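Local coordinates for uncharacterized protein Q6HG14 (Bacillus thuringiensis serovar konkukian, PDB 3F08) that is of unknown function but belongs to the SRPBCC (Bet v 1-like) superfamily, whose members commonly enclose a hydrophobic ligand, and so may bind a small apolar molecule, at residues 6-20 against 125-137. The protein carries 5 engineered substitutions. Numbering follows the deposited sequence.
Sequences TSMEIFGSTEQVWQL and YSDGLKALQHAFL. Engineered in segment 6-20: Thr14 (natural residue Pro).
The long C-terminal helix of a helix-grip fold meets the first strand and the first short helix here, with the Phe136 ring lodged between them. Its CE2 lies 3.8 Å from Leu20 CD1, its CD2 3.8 Å from Ile10 CG2, and Val17 CG2 closes on CZ, while Gln16 CB comes in at the ring edge. Leu132, with CG anti to the backbone N, spreads its two methyls between both elements: CD1 meets Leu20 CD1 at 3.6 Å and CD2 meets Ile10 CG1 at 3.7 Å, the Ile10 and Leu132 side chains crossing at about a right angle. Strand 6-10 and helix 125-137 run nearly parallel, 12° apart with axes 8.6 Å from each other, as expected where the Bet v 1-like sheet wraps the C-terminal helix; the strand forms one edge of the antiparallel sheet within this chain, paired with strand 99-109. Farther back along it, Thr6 CG2 packs at 3.3 Å against Tyr125 CB and points at Leu129 CD1, tip to tip. The Tyr125 hydroxyl is hydrogen-bonded to those of Tyr84 and Ser86, and its ring stacks on Trp103. Selenomethionine Met8 sets CB against Leu129 CD1 and brings SE to within 4.0 Å of Leu129 O. Over one face of the Phe11 ring lies the Gln133 amide, the two planes 47° apart; the Gln133 side chain, bent at chi2 (74°), carries the amide there. Phe11 centres an inverse gamma turn leading into helix 14-20, whose N-cap Ser13 accepts from Gln16 N through OG.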
loop_
_atom_site.group_PDB
_atom_site.type_symbol
_atom_site.label_atom_id
_atom_site.label_comp_id
_atom_site.label_asym_id
_atom_site.label_seq_id
_atom_site.Cartn_x
_atom_site.Cartn_y
_atom_site.Cartn_z
ATOM N N THR B 6 8.055 12.482 -16.569
ATOM C CA THR B 6 9.028 13.524 -16.324
ATOM C C THR B 6 9.938 12.987 -15.236
ATOM O O THR B 6 9.515 12.203 -14.384
ATOM C CB THR B 6 8.381 14.857 -15.883
ATOM O OG1 THR B 6 9.387 15.879 -15.858
ATOM C CG2 THR B 6 7.763 14.733 -14.505
ATOM N N SER B 7 11.197 13.389 -15.280
ATOM C CA SER B 7 12.161 12.918 -14.310
ATOM C C SER B 7 13.016 14.065 -13.813
ATOM O O SER B 7 13.125 15.100 -14.467
ATOM C CB SER B 7 13.044 11.849 -14.951
ATOM O OG SER B 7 14.143 11.556 -14.116
HETATM N N MSE B 8 13.612 13.882 -12.642
HETATM C CA MSE B 8 14.475 14.905 -12.083
HETATM C C MSE B 8 15.428 14.300 -11.074
HETATM O O MSE B 8 15.082 13.365 -10.348
HETATM C CB MSE B 8 13.644 16.015 -11.425
HETATM C CG MSE B 8 14.482 17.165 -10.866
HETATM SE SE MSE B 8 13.497 18.821 -10.518
HETATM C CE MSE B 8 13.770 19.704 -12.219
ATOM N N GLU B 9 16.647 14.819 -11.051
ATOM C CA GLU B 9 17.637 14.357 -10.099
ATOM C C GLU B 9 17.367 15.132 -8.826
ATOM O O GLU B 9 17.572 16.344 -8.773
ATOM C CB GLU B 9 19.054 14.658 -10.585
ATOM C CG GLU B 9 19.642 13.619 -11.528
ATOM C CD GLU B 9 19.945 12.295 -10.840
ATOM O OE1 GLU B 9 20.592 12.311 -9.770
ATOM O OE2 GLU B 9 19.543 11.241 -11.377
ATOM N N ILE B 10 16.887 14.437 -7.808
ATOM C CA ILE B 10 16.606 15.071 -6.534
ATOM C C ILE B 10 17.843 14.943 -5.660
ATOM O O ILE B 10 18.455 13.873 -5.604
ATOM C CB ILE B 10 15.409 14.399 -5.857
ATOM C CG1 ILE B 10 14.177 14.565 -6.748
ATOM C CG2 ILE B 10 15.165 15.008 -4.466
ATOM C CD1 ILE B 10 13.807 16.018 -7.006
ATOM N N PHE B 11 18.209 16.028 -4.979
ATOM C CA PHE B 11 19.399 16.022 -4.132
ATOM C C PHE B 11 19.176 15.403 -2.772
ATOM O O PHE B 11 19.227 16.087 -1.752
ATOM C CB PHE B 11 19.944 17.439 -3.938
ATOM C CG PHE B 11 20.252 18.149 -5.217
ATOM C CD1 PHE B 11 20.293 17.452 -6.424
ATOM C CD2 PHE B 11 20.508 19.519 -5.219
ATOM C CE1 PHE B 11 20.587 18.104 -7.621
ATOM C CE2 PHE B 11 20.805 20.190 -6.409
ATOM C CZ PHE B 11 20.845 19.480 -7.613
ATOM N N GLY B 12 18.938 14.100 -2.767
ATOM C CA GLY B 12 18.729 13.363 -1.535
ATOM C C GLY B 12 18.984 11.904 -1.869
ATOM O O GLY B 12 18.719 11.495 -2.995
ATOM N N SER B 13 19.506 11.118 -0.931
ATOM C CA SER B 13 19.755 9.705 -1.217
ATOM C C SER B 13 18.432 9.010 -1.516
ATOM O O SER B 13 17.369 9.537 -1.207
ATOM C CB SER B 13 20.419 9.017 -0.024
ATOM O OG SER B 13 19.531 8.958 1.076
ATOM N N THR B 14 18.498 7.826 -2.117
ATOM C CA THR B 14 17.288 7.088 -2.429
ATOM C C THR B 14 16.483 6.826 -1.156
ATOM O O THR B 14 15.253 6.903 -1.162
ATOM C CB THR B 14 17.616 5.755 -3.149
ATOM O OG1 THR B 14 18.723 5.109 -2.502
ATOM C CG2 THR B 14 17.988 6.026 -4.609
ATOM N N GLU B 15 17.187 6.546 -0.063
ATOM C CA GLU B 15 16.547 6.278 1.213
ATOM C C GLU B 15 15.831 7.506 1.779
ATOM O O GLU B 15 14.721 7.389 2.289
ATOM C CB GLU B 15 17.572 5.763 2.235
ATOM C CG GLU B 15 18.119 4.358 1.957
ATOM C CD GLU B 15 18.972 4.280 0.695
ATOM O OE1 GLU B 15 19.892 5.110 0.536
ATOM O OE2 GLU B 15 18.730 3.383 -0.138
ATOM N N GLN B 16 16.464 8.676 1.703
ATOM C CA GLN B 16 15.847 9.902 2.216
ATOM C C GLN B 16 14.601 10.228 1.403
ATOM O O GLN B 16 13.541 10.474 1.954
ATOM C CB GLN B 16 16.786 11.103 2.095
ATOM C CG GLN B 16 18.129 10.993 2.776
ATOM C CD GLN B 16 19.003 12.204 2.458
ATOM O OE1 GLN B 16 18.713 13.326 2.892
ATOM N NE2 GLN B 16 20.064 11.987 1.685
ATOM N N VAL B 17 14.750 10.237 0.083
ATOM C CA VAL B 17 13.637 10.556 -0.795
ATOM C C VAL B 17 12.454 9.607 -0.646
ATOM O O VAL B 17 11.314 10.058 -0.527
ATOM C CB VAL B 17 14.078 10.566 -2.268
ATOM C CG1 VAL B 17 12.886 10.940 -3.162
ATOM C CG2 VAL B 17 15.227 11.554 -2.451
ATOM N N TRP B 18 12.711 8.301 -0.668
ATOM C CA TRP B 18 11.621 7.342 -0.524
ATOM C C TRP B 18 11.019 7.434 0.882
ATOM O O TRP B 18 9.820 7.234 1.063
ATOM C CB TRP B 18 12.101 5.916 -0.812
ATOM C CG TRP B 18 10.999 4.898 -0.671
ATOM C CD1 TRP B 18 10.888 3.933 0.291
ATOM C CD2 TRP B 18 9.829 4.775 -1.502
ATOM N NE1 TRP B 18 9.718 3.218 0.113
ATOM C CE2 TRP B 18 9.052 3.714 -0.978
ATOM C CE3 TRP B 18 9.363 5.458 -2.631
ATOM C CZ2 TRP B 18 7.832 3.318 -1.551
ATOM C CZ3 TRP B 18 8.140 5.063 -3.206
ATOM C CH2 TRP B 18 7.394 4.001 -2.658
ATOM N N GLN B 19 11.843 7.752 1.876
ATOM C CA GLN B 19 11.342 7.889 3.241
ATOM C C GLN B 19 10.312 9.012 3.243
ATOM O O GLN B 19 9.243 8.897 3.837
ATOM C CB GLN B 19 12.467 8.266 4.209
ATOM C CG GLN B 19 12.633 7.331 5.409
ATOM C CD GLN B 19 11.333 7.030 6.141
ATOM O OE1 GLN B 19 10.727 7.904 6.770
ATOM N NE2 GLN B 19 10.900 5.781 6.061
ATOM N N LEU B 20 10.657 10.099 2.563
ATOM C CA LEU B 20 9.811 11.283 2.462
ATOM C C LEU B 20 8.546 11.070 1.626
ATOM O O LEU B 20 7.438 11.356 2.086
ATOM C CB LEU B 20 10.623 12.435 1.850
ATOM C CG LEU B 20 10.351 13.908 2.188
ATOM C CD1 LEU B 20 10.230 14.712 0.916
ATOM C CD2 LEU B 20 9.103 14.048 3.021
ATOM N N TYR B 125 3.175 16.883 -12.636
ATOM C CA TYR B 125 4.341 16.118 -12.210
ATOM C C TYR B 125 5.561 17.018 -12.038
ATOM O O TYR B 125 6.301 16.893 -11.064
ATOM C CB TYR B 125 4.680 15.034 -13.233
ATOM C CG TYR B 125 3.602 14.003 -13.455
ATOM C CD1 TYR B 125 2.523 13.876 -12.577
ATOM C CD2 TYR B 125 3.688 13.114 -14.527
ATOM C CE1 TYR B 125 1.550 12.879 -12.766
ATOM C CE2 TYR B 125 2.738 12.126 -14.723
ATOM C CZ TYR B 125 1.669 12.006 -13.844
ATOM O OH TYR B 125 0.740 11.004 -14.047
ATOM N N SER B 126 5.764 17.922 -12.994
ATOM C CA SER B 126 6.893 18.837 -12.961
ATOM C C SER B 126 6.856 19.795 -11.772
ATOM O O SER B 126 7.897 20.135 -11.210
ATOM C CB SER B 126 6.960 19.629 -14.263
ATOM O OG SER B 126 7.939 20.645 -14.159
ATOM N N ASP B 127 5.664 20.242 -11.393
ATOM C CA ASP B 127 5.537 21.142 -10.247
ATOM C C ASP B 127 5.838 20.381 -8.970
ATOM O O ASP B 127 6.488 20.901 -8.062
ATOM C CB ASP B 127 4.123 21.717 -10.148
ATOM C CG ASP B 127 3.881 22.839 -11.128
ATOM O OD1 ASP B 127 4.873 23.418 -11.626
ATOM O OD2 ASP B 127 2.697 23.153 -11.382
ATOM N N GLY B 128 5.352 19.144 -8.907
ATOM C CA GLY B 128 5.576 18.313 -7.737
ATOM C C GLY B 128 7.040 17.988 -7.508
ATOM O O GLY B 128 7.511 18.010 -6.376
ATOM N N LEU B 129 7.768 17.686 -8.578
ATOM C CA LEU B 129 9.181 17.359 -8.453
ATOM C C LEU B 129 10.003 18.587 -8.084
ATOM O O LEU B 129 11.016 18.474 -7.405
ATOM C CB LEU B 129 9.705 16.732 -9.746
ATOM C CG LEU B 129 9.079 15.381 -10.111
ATOM C CD1 LEU B 129 9.793 14.807 -11.320
ATOM C CD2 LEU B 129 9.186 14.414 -8.927
ATOM N N LYS B 130 9.578 19.762 -8.536
ATOM C CA LYS B 130 10.291 20.982 -8.176
ATOM C C LYS B 130 10.048 21.210 -6.687
ATOM O O LYS B 130 10.937 21.661 -5.963
ATOM C CB LYS B 130 9.777 22.177 -8.986
ATOM C CG LYS B 130 10.202 22.157 -10.453
ATOM C CD LYS B 130 9.663 23.365 -11.211
ATOM C CE LYS B 130 10.079 23.340 -12.682
ATOM N NZ LYS B 130 9.415 24.429 -13.455
ATOM N N ALA B 131 8.839 20.878 -6.237
ATOM C CA ALA B 131 8.474 21.026 -4.836
ATOM C C ALA B 131 9.298 20.036 -4.016
ATOM O O ALA B 131 9.746 20.352 -2.918
ATOM C CB ALA B 131 6.977 20.767 -4.644
ATOM N N LEU B 132 9.511 18.842 -4.561
ATOM C CA LEU B 132 10.307 17.836 -3.864
ATOM C C LEU B 132 11.761 18.312 -3.738
ATOM O O LEU B 132 12.412 18.094 -2.715
ATOM C CB LEU B 132 10.261 16.503 -4.632
ATOM C CG LEU B 132 11.085 15.337 -4.068
ATOM C CD1 LEU B 132 10.637 15.032 -2.646
ATOM C CD2 LEU B 132 10.931 14.103 -4.960
ATOM N N GLN B 133 12.268 18.956 -4.789
ATOM C CA GLN B 133 13.639 19.462 -4.782
ATOM C C GLN B 133 13.746 20.531 -3.708
ATOM O O GLN B 133 14.717 20.577 -2.951
ATOM C CB GLN B 133 14.014 20.069 -6.145
ATOM C CG GLN B 133 15.494 20.483 -6.264
ATOM C CD GLN B 133 16.447 19.292 -6.422
ATOM O OE1 GLN B 133 17.013 19.069 -7.498
ATOM N NE2 GLN B 133 16.621 18.524 -5.352
ATOM N N HIS B 134 12.733 21.385 -3.639
ATOM C CA HIS B 134 12.717 22.453 -2.656
ATOM C C HIS B 134 12.738 21.888 -1.240
ATOM O O HIS B 134 13.422 22.415 -0.364
ATOM C CB HIS B 134 11.482 23.334 -2.859
ATOM C CG HIS B 134 11.305 24.376 -1.800
ATOM N ND1 HIS B 134 10.465 24.204 -0.718
ATOM C CD2 HIS B 134 11.870 25.597 -1.646
ATOM C CE1 HIS B 134 10.520 25.275 0.054
ATOM N NE2 HIS B 134 11.365 26.136 -0.487
ATOM N N ALA B 135 11.993 20.808 -1.027
ATOM C CA ALA B 135 11.930 20.162 0.279
ATOM C C ALA B 135 13.312 19.682 0.706
ATOM O O ALA B 135 13.662 19.737 1.885
ATOM C CB ALA B 135 10.953 18.988 0.228
ATOM N N PHE B 136 14.107 19.219 -0.251
ATOM C CA PHE B 136 15.441 18.739 0.073
ATOM C C PHE B 136 16.506 19.820 0.161
ATOM O O PHE B 136 17.630 19.565 0.590
ATOM C CB PHE B 136 15.846 17.646 -0.905
ATOM C CG PHE B 136 15.444 16.285 -0.449
ATOM C CD1 PHE B 136 16.249 15.578 0.445
ATOM C CD2 PHE B 136 14.221 15.740 -0.830
ATOM C CE1 PHE B 136 15.839 14.348 0.956
ATOM C CE2 PHE B 136 13.800 14.513 -0.325
ATOM C CZ PHE B 136 14.608 13.815 0.571
ATOM N N LEU B 137 16.151 21.027 -0.258
ATOM C CA LEU B 137 17.064 22.155 -0.165
ATOM C C LEU B 137 16.878 22.627 1.276
ATOM O O LEU B 137 17.734 23.305 1.845
ATOM C CB LEU B 137 16.645 23.262 -1.141
ATOM C CG LEU B 137 17.453 23.512 -2.423
ATOM C CD1 LEU B 137 17.737 22.208 -3.150
ATOM C CD2 LEU B 137 16.673 24.466 -3.320
#